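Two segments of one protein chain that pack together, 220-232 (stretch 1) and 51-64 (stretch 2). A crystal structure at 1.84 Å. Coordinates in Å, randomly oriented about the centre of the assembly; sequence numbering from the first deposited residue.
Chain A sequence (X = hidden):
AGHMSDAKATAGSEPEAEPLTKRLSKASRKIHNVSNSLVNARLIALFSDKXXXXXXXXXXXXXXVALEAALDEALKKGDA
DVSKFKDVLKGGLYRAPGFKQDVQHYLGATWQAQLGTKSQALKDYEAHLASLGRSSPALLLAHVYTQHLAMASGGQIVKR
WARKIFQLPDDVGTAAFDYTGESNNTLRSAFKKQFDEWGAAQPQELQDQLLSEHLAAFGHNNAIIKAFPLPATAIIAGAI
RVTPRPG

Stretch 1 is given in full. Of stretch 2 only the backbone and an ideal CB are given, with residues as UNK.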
ATOM      1  N   HIS A 220      -7.709   0.230  -8.167  1.00 18.73           N
ATOM      2  CA  HIS A 220      -8.336   0.650  -6.922  1.00 20.22           C
ATOM      3  C   HIS A 220      -7.675   1.918  -6.388  1.00 18.31           C
ATOM      4  O   HIS A 220      -8.354   2.848  -5.946  1.00 20.36           O
ATOM      5  CB  HIS A 220      -8.265  -0.469  -5.885  1.00 20.26           C
ATOM      6  CG  HIS A 220      -9.273  -1.558  -6.100  1.00 23.99           C
ATOM      7  ND1 HIS A 220     -10.623  -1.370  -5.888  1.00 25.38           N
ATOM      8  CD2 HIS A 220      -9.128  -2.846  -6.497  1.00 24.77           C
ATOM      9  CE1 HIS A 220     -11.267  -2.494  -6.155  1.00 26.21           C
ATOM     10  NE2 HIS A 220     -10.382  -3.407  -6.522  1.00 26.68           N
ATOM     11  N   ASN A 221      -6.339   1.932  -6.388  1.00 19.33           N
ATOM     12  CA  ASN A 221      -5.600   3.077  -5.883  1.00 21.10           C
ATOM     13  C   ASN A 221      -5.958   4.322  -6.661  1.00 22.25           C
ATOM     14  O   ASN A 221      -6.167   5.384  -6.089  1.00 17.53           O
ATOM     15  CB  ASN A 221      -4.086   2.835  -5.954  1.00 20.10           C
ATOM     16  CG  ASN A 221      -3.579   1.995  -4.805  1.00 25.30           C
ATOM     17  OD1 ASN A 221      -4.364   1.410  -4.066  1.00 23.01           O
ATOM     18  ND2 ASN A 221      -2.261   1.926  -4.650  1.00 24.88           N
ATOM     19  N   ASN A 222      -6.048   4.191  -7.977  1.00 20.76           N
ATOM     20  CA  ASN A 222      -6.350   5.370  -8.798  1.00 21.57           C
ATOM     21  C   ASN A 222      -7.749   5.905  -8.500  1.00 21.69           C
ATOM     22  O   ASN A 222      -7.958   7.113  -8.419  1.00 20.74           O
ATOM     23  CB  ASN A 222      -6.190   5.034 -10.280  1.00 22.13           C
ATOM     24  CG  ASN A 222      -4.737   4.878 -10.676  1.00 28.78           C
ATOM     25  OD1 ASN A 222      -3.833   5.074  -9.852  1.00 25.68           O
ATOM     26  ND2 ASN A 222      -4.497   4.511 -11.929  1.00 30.25           N
ATOM     27  N   ALA A 223      -8.687   4.987  -8.296  1.00 19.37           N
ATOM     28  CA  ALA A 223     -10.063   5.337  -7.969  1.00 25.22           C
ATOM     29  C   ALA A 223     -10.138   6.074  -6.641  1.00 19.07           C
ATOM     30  O   ALA A 223     -10.866   7.054  -6.500  1.00 21.38           O
ATOM     31  CB  ALA A 223     -10.925   4.080  -7.927  1.00 24.78           C
ATOM     32  N   ILE A 224      -9.380   5.589  -5.668  1.00 20.53           N
ATOM     33  CA  ILE A 224      -9.349   6.181  -4.328  1.00 16.83           C
ATOM     34  C   ILE A 224      -8.728   7.583  -4.369  1.00 22.31           C
ATOM     35  O   ILE A 224      -9.241   8.533  -3.763  1.00 17.37           O
ATOM     36  CB  ILE A 224      -8.593   5.261  -3.368  1.00 18.66           C
ATOM     37  CG1 ILE A 224      -9.392   3.961  -3.185  1.00 21.54           C
ATOM     38  CG2 ILE A 224      -8.348   5.927  -2.024  1.00 16.89           C
ATOM     39  CD1 ILE A 224      -8.631   2.845  -2.472  1.00 18.90           C
ATOM     40  N   ILE A 225      -7.638   7.710  -5.112  1.00 18.16           N
ATOM     41  CA  ILE A 225      -6.993   9.005  -5.307  1.00 20.68           C
ATOM     42  C   ILE A 225      -7.924  10.021  -5.979  1.00 23.70           C
ATOM     43  O   ILE A 225      -8.025  11.177  -5.554  1.00 26.66           O
ATOM     44  CB  ILE A 225      -5.717   8.844  -6.141  1.00 21.96           C
ATOM     45  CG1 ILE A 225      -4.667   8.083  -5.330  1.00 21.28           C
ATOM     46  CG2 ILE A 225      -5.154  10.197  -6.531  1.00 21.14           C
ATOM     47  CD1 ILE A 225      -3.546   7.534  -6.165  1.00 23.49           C
ATOM     48  N   LYS A 226      -8.623   9.585  -7.019  1.00 21.71           N
ATOM     49  CA  LYS A 226      -9.477  10.504  -7.769  1.00 21.94           C
ATOM     50  C   LYS A 226     -10.708  10.914  -6.971  1.00 27.05           C
ATOM     51  O   LYS A 226     -11.240  12.006  -7.162  1.00 30.40           O
ATOM     52  CB  LYS A 226      -9.889   9.876  -9.102  1.00 24.79           C
ATOM     53  CG  LYS A 226      -8.769   9.937 -10.121  1.00 27.74           C
ATOM     54  CD  LYS A 226      -9.219   9.470 -11.490  1.00 35.31           C
ATOM     55  CE  LYS A 226      -9.506   7.982 -11.481  1.00 43.62           C
ATOM     56  NZ  LYS A 226      -9.550   7.432 -12.868  1.00 48.53           N
ATOM     57  N   ALA A 227     -11.141  10.051  -6.061  1.00 25.70           N
ATOM     58  CA  ALA A 227     -12.338  10.323  -5.269  1.00 28.44           C
ATOM     59  C   ALA A 227     -12.056  11.285  -4.114  1.00 29.79           C
ATOM     60  O   ALA A 227     -12.981  11.772  -3.468  1.00 29.53           O
ATOM     61  CB  ALA A 227     -12.929   9.014  -4.735  1.00 23.91           C
ATOM     62  N   PHE A 228     -10.782  11.559  -3.856  1.00 24.02           N
ATOM     63  CA  PHE A 228     -10.401  12.400  -2.725  1.00 22.00           C
ATOM     64  C   PHE A 228     -10.728  13.853  -3.036  1.00 28.61           C
ATOM     65  O   PHE A 228     -10.359  14.364  -4.094  1.00 31.57           O
ATOM     66  CB  PHE A 228      -8.904  12.254  -2.388  1.00 29.85           C
ATOM     67  CG  PHE A 228      -8.461  13.099  -1.204  1.00 35.47           C
ATOM     68  CD1 PHE A 228      -8.742  12.698   0.100  1.00 36.10           C
ATOM     69  CD2 PHE A 228      -7.770  14.289  -1.395  1.00 34.81           C
ATOM     70  CE1 PHE A 228      -8.343  13.473   1.193  1.00 33.40           C
ATOM     71  CE2 PHE A 228      -7.364  15.071  -0.306  1.00 33.48           C
ATOM     72  CZ  PHE A 228      -7.650  14.660   0.987  1.00 32.97           C
ATOM     73  N   PRO A 229     -11.450  14.515  -2.118  1.00 33.57           N
ATOM     74  CA  PRO A 229     -11.911  15.895  -2.320  1.00 42.35           C
ATOM     75  C   PRO A 229     -10.809  16.938  -2.123  1.00 39.75           C
ATOM     76  O   PRO A 229     -10.555  17.373  -0.999  1.00 49.84           O
ATOM     77  CB  PRO A 229     -13.007  16.052  -1.262  1.00 42.83           C
ATOM     78  CG  PRO A 229     -12.601  15.112  -0.165  1.00 44.84           C
ATOM     79  CD  PRO A 229     -11.944  13.941  -0.852  1.00 36.17           C
ATOM     80  N   LEU A 230     -10.175  17.338  -3.219  1.00 43.60           N
ATOM     81  CA  LEU A 230      -9.137  18.360  -3.179  1.00 46.44           C
ATOM     82  C   LEU A 230      -9.697  19.760  -3.406  1.00 47.96           C
ATOM     83  O   LEU A 230     -10.231  20.048  -4.475  1.00 44.09           O
ATOM     84  CB  LEU A 230      -8.062  18.064  -4.226  1.00 47.93           C
ATOM     85  CG  LEU A 230      -6.778  17.473  -3.657  1.00 49.85           C
ATOM     86  CD1 LEU A 230      -5.801  17.220  -4.777  1.00 60.36           C
ATOM     87  CD2 LEU A 230      -6.182  18.427  -2.634  1.00 41.71           C
ATOM     88  N   PRO A 231      -9.563  20.637  -2.401  1.00 44.86           N
ATOM     89  CA  PRO A 231     -10.003  22.033  -2.502  1.00 41.75           C
ATOM     90  C   PRO A 231      -9.458  22.713  -3.753  1.00 51.25           C
ATOM     91  O   PRO A 231      -8.338  22.409  -4.164  1.00 53.96           O
ATOM     92  CB  PRO A 231      -9.423  22.675  -1.238  1.00 41.38           C
ATOM     93  CG  PRO A 231      -9.309  21.547  -0.268  1.00 35.89           C
ATOM     94  CD  PRO A 231      -8.943  20.346  -1.095  1.00 41.76           C
ATOM     95  N   ALA A 232     -10.241  23.602  -4.356  1.00 52.96           N
ATOM     96  CA  ALA A 232      -9.779  24.362  -5.517  1.00 59.19           C
ATOM     97  C   ALA A 232      -8.533  25.184  -5.177  1.00 62.39           C
ATOM     98  O   ALA A 232      -7.647  25.372  -6.011  1.00 54.42           O
ATOM     99  CB  ALA A 232     -10.886  25.270  -6.029  1.00 54.53           C
ATOM    100  N   UNK A  51      -2.705  19.353   6.835  1.00 21.40           N
ATOM    101  CA  UNK A  51      -3.984  18.704   7.138  1.00 25.03           C
ATOM    102  C   UNK A  51      -4.547  17.977   5.907  1.00 24.92           C
ATOM    103  O   UNK A  51      -5.119  16.894   6.019  1.00 23.82           O
ATOM    104  CB  UNK A  51      -4.993  19.738   7.643  1.00 25.03           C
ATOM    105  N   UNK A  52      -4.389  18.588   4.737  1.00 21.59           N
ATOM    106  CA  UNK A  52      -4.815  17.972   3.492  1.00 21.13           C
ATOM    107  C   UNK A  52      -3.992  16.718   3.229  1.00 18.82           C
ATOM    108  O   UNK A  52      -4.530  15.661   2.918  1.00 19.27           O
ATOM    109  CB  UNK A  52      -4.687  18.956   2.328  1.00 21.13           C
ATOM    110  N   UNK A  53      -2.679  16.863   3.376  1.00 20.57           N
ATOM    111  CA  UNK A  53      -1.747  15.766   3.217  1.00 19.19           C
ATOM    112  C   UNK A  53      -2.140  14.569   4.094  1.00 20.35           C
ATOM    113  O   UNK A  53      -2.229  13.429   3.630  1.00 19.06           O
ATOM    114  CB  UNK A  53      -0.329  16.231   3.555  1.00 19.19           C
ATOM    115  N   UNK A  54      -2.396  14.842   5.361  1.00 19.19           N
ATOM    116  CA  UNK A  54      -2.699  13.786   6.330  1.00 20.98           C
ATOM    117  C   UNK A  54      -4.055  13.129   6.070  1.00 21.42           C
ATOM    118  O   UNK A  54      -4.219  11.920   6.254  1.00 17.77           O
ATOM    119  CB  UNK A  54      -2.669  14.357   7.749  1.00 20.98           C
ATOM    120  N   UNK A  55      -5.035  13.921   5.650  1.00 17.89           N
ATOM    121  CA  UNK A  55      -6.324  13.350   5.242  1.00 22.92           C
ATOM    122  C   UNK A  55      -6.167  12.395   4.072  1.00 22.36           C
ATOM    123  O   UNK A  55      -6.812  11.342   4.025  1.00 22.45           O
ATOM    124  CB  UNK A  55      -7.307  14.462   4.872  1.00 22.92           C
ATOM    125  N   UNK A  56      -5.310  12.765   3.129  1.00 22.58           N
ATOM    126  CA  UNK A  56      -5.040  11.911   1.977  1.00 30.52           C
ATOM    127  C   UNK A  56      -4.326  10.630   2.412  1.00 27.27           C
ATOM    128  O   UNK A  56      -4.668   9.545   1.953  1.00 23.55           O
ATOM    129  CB  UNK A  56      -4.202  12.661   0.940  1.00 30.52           C
ATOM    130  N   UNK A  57      -3.348  10.757   3.309  1.00 19.53           N
ATOM    131  CA  UNK A  57      -2.694   9.584   3.916  1.00 21.00           C
ATOM    132  C   UNK A  57      -3.709   8.660   4.567  1.00 19.12           C
ATOM    133  O   UNK A  57      -3.580   7.430   4.515  1.00 19.68           O
ATOM    134  CB  UNK A  57      -1.658  10.023   4.952  1.00 21.00           C
ATOM    135  N   UNK A  58      -4.710   9.260   5.203  1.00 18.28           N
ATOM    136  CA  UNK A  58      -5.765   8.511   5.863  1.00 19.47           C
ATOM    137  C   UNK A  58      -6.498   7.528   4.956  1.00 21.62           C
ATOM    138  O   UNK A  58      -6.893   6.472   5.417  1.00 19.67           O
ATOM    139  CB  UNK A  58      -6.776   9.490   6.464  1.00 19.47           C
ATOM    140  N   UNK A  59      -6.667   7.862   3.678  1.00 19.42           N
ATOM    141  CA  UNK A  59      -7.261   6.929   2.722  1.00 20.79           C
ATOM    142  C   UNK A  59      -6.472   5.647   2.693  1.00 25.50           C
ATOM    143  O   UNK A  59      -7.016   4.549   2.727  1.00 21.51           O
ATOM    144  CB  UNK A  59      -7.327   7.542   1.322  1.00 20.79           C
ATOM    145  N   UNK A  60      -5.164   5.792   2.633  1.00 17.21           N
ATOM    146  CA  UNK A  60      -4.329   4.621   2.512  1.00 19.31           C
ATOM    147  C   UNK A  60      -4.006   3.981   3.854  1.00 19.41           C
ATOM    148  O   UNK A  60      -3.612   2.808   3.911  1.00 21.24           O
ATOM    149  CB  UNK A  60      -3.032   4.988   1.788  1.00 19.31           C
ATOM    150  N   UNK A  61      -4.221   4.721   4.934  1.00 16.43           N
ATOM    151  CA  UNK A  61      -4.242   4.102   6.250  1.00 17.12           C
ATOM    152  C   UNK A  61      -5.278   2.976   6.215  1.00 22.09           C
ATOM    153  O   UNK A  61      -4.978   1.826   6.565  1.00 19.48           O
ATOM    154  CB  UNK A  61      -4.560   5.124   7.344  1.00 17.12           C
ATOM    155  N   UNK A  62      -6.481   3.292   5.740  1.00 17.77           N
ATOM    156  CA  UNK A  62      -7.532   2.283   5.657  1.00 18.08           C
ATOM    157  C   UNK A  62      -7.220   1.179   4.660  1.00 18.07           C
ATOM    158  O   UNK A  62      -7.585   0.022   4.893  1.00 17.99           O
ATOM    159  CB  UNK A  62      -8.859   2.946   5.281  1.00 18.08           C
ATOM    160  N   UNK A  63      -6.581   1.522   3.543  1.00 18.75           N
ATOM    161  CA  UNK A  63      -6.177   0.477   2.593  1.00 15.84           C
ATOM    162  C   UNK A  63      -5.249  -0.516   3.287  1.00 21.75           C
ATOM    163  O   UNK A  63      -5.463  -1.741   3.258  1.00 17.40           O
ATOM    164  CB  UNK A  63      -5.490   1.086   1.369  1.00 15.84           C
ATOM    165  N   UNK A  64      -4.220  -0.005   3.946  1.00 16.53           N
ATOM    166  CA  UNK A  64      -3.303  -0.925   4.606  1.00 16.43           C
ATOM    167  C   UNK A  64      -3.916  -1.632   5.820  1.00 20.60           C
ATOM    168  O   UNK A  64      -3.571  -2.778   6.079  1.00 21.73           O
ATOM    169  CB  UNK A  64      -2.047  -0.166   5.039  1.00 16.43           C
TER

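Stretch 2 is helical throughout and runs roughly antiparallel to the 220-227 helix, with 147° between their directions and 10.5 Å between the axes at closest approach. Beyond that helix, stretch 1 continues as an extended tail through Phe-228, Leu-230 and Pro-231. No hydrogen bond crosses the contact; the positions that meet stretch 1 do so mainly through apolar packing.

Position 51 has nothing of stretch 1 within 5.5 Å of its CB. Almost any helix-compatible residue would do; it is Asp-51.

At position 52 the CB points sideways. It lies 5.2 Å from Leu-230 CD2 and 5.4 Å from Phe-228 CZ, leaving a gap lined by apolar groups. A branched or long aliphatic chain, or methionine, would fill it. The residue is Leu-52. Leu-52 CD2 meets Leu-230 CD2 at 3.7 Å, and Leu-52 CD1 lies 4.4 Å from Phe-228 CZ. Both Leu-52 methyls, CD1 and CD2, lie 3.8 Å from Pro-231 CD.

Positions 53 and 54 point away from stretch 1, which sets no demand on them. They are Tyr-53 and Ala-54.

Position 55 points toward stretch 1, with its CB 3.9 Å from Phe-228 CZ. The CB lies against the ring, so a chain whose first carbons are apolar and whose end can turn away would suit: lysine, arginine, glutamine or methionine. It is Lys-55. Its CB touches the ring, while the end of the chain leads away.

At position 56 the CB points sideways, 4.0 Å from Phe-228 CZ, and the backbone also lies close to the ring. Little space remains in that direction, so alanine, serine or glycine would fit easily. The residue is Ala-56. Its CB sits 4.2 Å from the centroid of the Phe-228 ring, over the face, in a CH-pi contact.

Position 57 points away, and stretch 1 leaves the choice open; it is Leu-57. The ideal CB at 58 would point sideways, 3.1 Å from Lys-55 O, which favours a residue without a CB. It is Gly-58.

Position 59 points toward stretch 1, with its CB 3.9 Å from Ile-224 CG2 and 5.5 Å from Phe-228 CD1. A small or medium apolar residue would suit: alanine, cysteine or valine. It is Cys-59. Its CB packs on Ile-224 CG2 at 3.8 Å, and its SG reaches Phe-228 CD1 at 3.9 Å, oblique to the ring.

Position 60 starts sideways with nothing of stretch 1 within 5.5 Å of its CB, so only a long side chain could reach stretch 1. Leucine, methionine or an aromatic would serve. Phe-60 spans the distance. Ile-225 CG1, 4.0 Å from Phe-60 CZ, and Asn-221 OD1, 3.6 Å from Phe-60 CE1, lie at the ring edge. Ile-224 CG2 is 4.1 Å from Phe-60 CE2.

Positions 61 and 62 are out of reach, so many residues would do: Tyr-61 and Tyr-62.

Position 63 points toward Ile-224 CD1, 5.3 Å from its CB. Valine, isoleucine or leucine would close the gap. Val-63 does so, its CG2 lying 3.8 Å from Ile-224 CD1.

Position 64 is out of reach and equally unconstrained; it is Phe-64.

Stretch 2 (51-64) DLYAKALGCFYYVF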
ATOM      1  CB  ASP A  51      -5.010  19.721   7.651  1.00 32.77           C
ATOM      2  CG  ASP A  51      -4.606  20.362   8.976  1.00 44.82           C
ATOM      3  OD1 ASP A  51      -3.852  19.746   9.766  1.00 42.65           O
ATOM      4  OD2 ASP A  51      -5.067  21.496   9.235  1.00 51.05           O
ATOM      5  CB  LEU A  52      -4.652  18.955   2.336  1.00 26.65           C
ATOM      6  CG  LEU A  52      -5.709  18.980   1.252  1.00 43.18           C
ATOM      7  CD1 LEU A  52      -7.089  18.925   1.888  1.00 38.19           C
ATOM      8  CD2 LEU A  52      -5.524  20.272   0.455  1.00 41.46           C
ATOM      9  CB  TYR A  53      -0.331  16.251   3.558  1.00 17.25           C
ATOM     10  CG  TYR A  53       0.698  15.156   3.618  1.00 19.07           C
ATOM     11  CD1 TYR A  53       1.223  14.603   2.455  1.00 18.08           C
ATOM     12  CD2 TYR A  53       1.147  14.668   4.838  1.00 20.04           C
ATOM     13  CE1 TYR A  53       2.177  13.590   2.512  1.00 24.15           C
ATOM     14  CE2 TYR A  53       2.094  13.666   4.905  1.00 24.81           C
ATOM     15  CZ  TYR A  53       2.608  13.136   3.745  1.00 27.10           C
ATOM     16  OH  TYR A  53       3.544  12.137   3.817  1.00 23.81           O
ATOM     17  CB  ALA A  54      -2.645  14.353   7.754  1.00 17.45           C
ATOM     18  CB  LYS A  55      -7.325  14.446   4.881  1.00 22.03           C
ATOM     19  CG  LYS A  55      -8.077  14.954   6.076  1.00 32.79           C
ATOM     20  CD  LYS A  55      -8.903  16.184   5.752  1.00 46.99           C
ATOM     21  CE  LYS A  55      -8.448  17.357   6.609  1.00 46.93           C
ATOM     22  NZ  LYS A  55      -9.552  18.318   6.901  1.00 54.81           N
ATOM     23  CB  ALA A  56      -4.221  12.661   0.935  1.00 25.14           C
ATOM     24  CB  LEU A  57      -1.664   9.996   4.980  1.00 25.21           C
ATOM     25  CG  LEU A  57      -0.254  10.460   4.625  1.00 29.72           C
ATOM     26  CD1 LEU A  57       0.555  10.600   5.902  1.00 31.25           C
ATOM     27  CD2 LEU A  57       0.441   9.502   3.692  1.00 24.88           C
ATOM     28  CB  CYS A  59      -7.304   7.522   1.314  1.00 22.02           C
ATOM     29  SG  CYS A  59      -8.389   8.929   1.209  1.00 31.70           S
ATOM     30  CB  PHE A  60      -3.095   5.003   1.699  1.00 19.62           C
ATOM     31  CG  PHE A  60      -3.439   5.176   0.263  1.00 21.06           C
ATOM     32  CD1 PHE A  60      -3.443   4.080  -0.584  1.00 29.27           C
ATOM     33  CD2 PHE A  60      -3.916   6.385  -0.209  1.00 22.65           C
ATOM     34  CE1 PHE A  60      -3.837   4.213  -1.910  1.00 31.23           C
ATOM     35  CE2 PHE A  60      -4.319   6.524  -1.538  1.00 27.30           C
ATOM     36  CZ  PHE A  60      -4.276   5.435  -2.382  1.00 29.62           C
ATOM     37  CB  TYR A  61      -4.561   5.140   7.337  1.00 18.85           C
ATOM     38  CG  TYR A  61      -5.034   4.533   8.635  1.00 18.27           C
ATOM     39  CD1 TYR A  61      -4.210   3.694   9.380  1.00 16.83           C
ATOM     40  CD2 TYR A  61      -6.312   4.800   9.121  1.00 21.95           C
ATOM     41  CE1 TYR A  61      -4.651   3.132  10.589  1.00 24.30           C
ATOM     42  CE2 TYR A  61      -6.758   4.241  10.313  1.00 27.33           C
ATOM     43  CZ  TYR A  61      -5.926   3.415  11.043  1.00 27.11           C
ATOM     44  OH  TYR A  61      -6.387   2.861  12.226  1.00 28.39           O
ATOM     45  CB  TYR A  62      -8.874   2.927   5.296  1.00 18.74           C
ATOM     46  CG  TYR A  62      -9.420   3.758   6.448  1.00 19.36           C
ATOM     47  CD1 TYR A  62      -9.632   3.185   7.699  1.00 21.81           C
ATOM     48  CD2 TYR A  62      -9.720   5.106   6.280  1.00 22.50           C
ATOM     49  CE1 TYR A  62     -10.131   3.943   8.756  1.00 24.72           C
ATOM     50  CE2 TYR A  62     -10.223   5.871   7.329  1.00 25.12           C
ATOM     51  CZ  TYR A  62     -10.429   5.282   8.560  1.00 29.72           C
ATOM     52  OH  TYR A  62     -10.924   6.053   9.597  1.00 31.94           O
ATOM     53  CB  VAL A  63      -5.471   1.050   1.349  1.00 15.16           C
ATOM     54  CG1 VAL A  63      -4.841  -0.092   0.516  1.00 16.98           C
ATOM     55  CG2 VAL A  63      -6.459   1.881   0.502  1.00 17.40           C
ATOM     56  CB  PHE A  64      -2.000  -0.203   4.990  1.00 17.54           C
ATOM     57  CG  PHE A  64      -1.096  -0.000   3.810  1.00 17.71           C
ATOM     58  CD1 PHE A  64      -0.342  -1.053   3.314  1.00 18.38           C
ATOM     59  CD2 PHE A  64      -1.048   1.214   3.152  1.00 26.09           C
ATOM     60  CE1 PHE A  64       0.471  -0.881   2.192  1.00 18.80           C
ATOM     61  CE2 PHE A  64      -0.238   1.393   2.026  1.00 25.23           C
ATOM     62  CZ  PHE A  64       0.517   0.344   1.553  1.00 16.94           C
TER
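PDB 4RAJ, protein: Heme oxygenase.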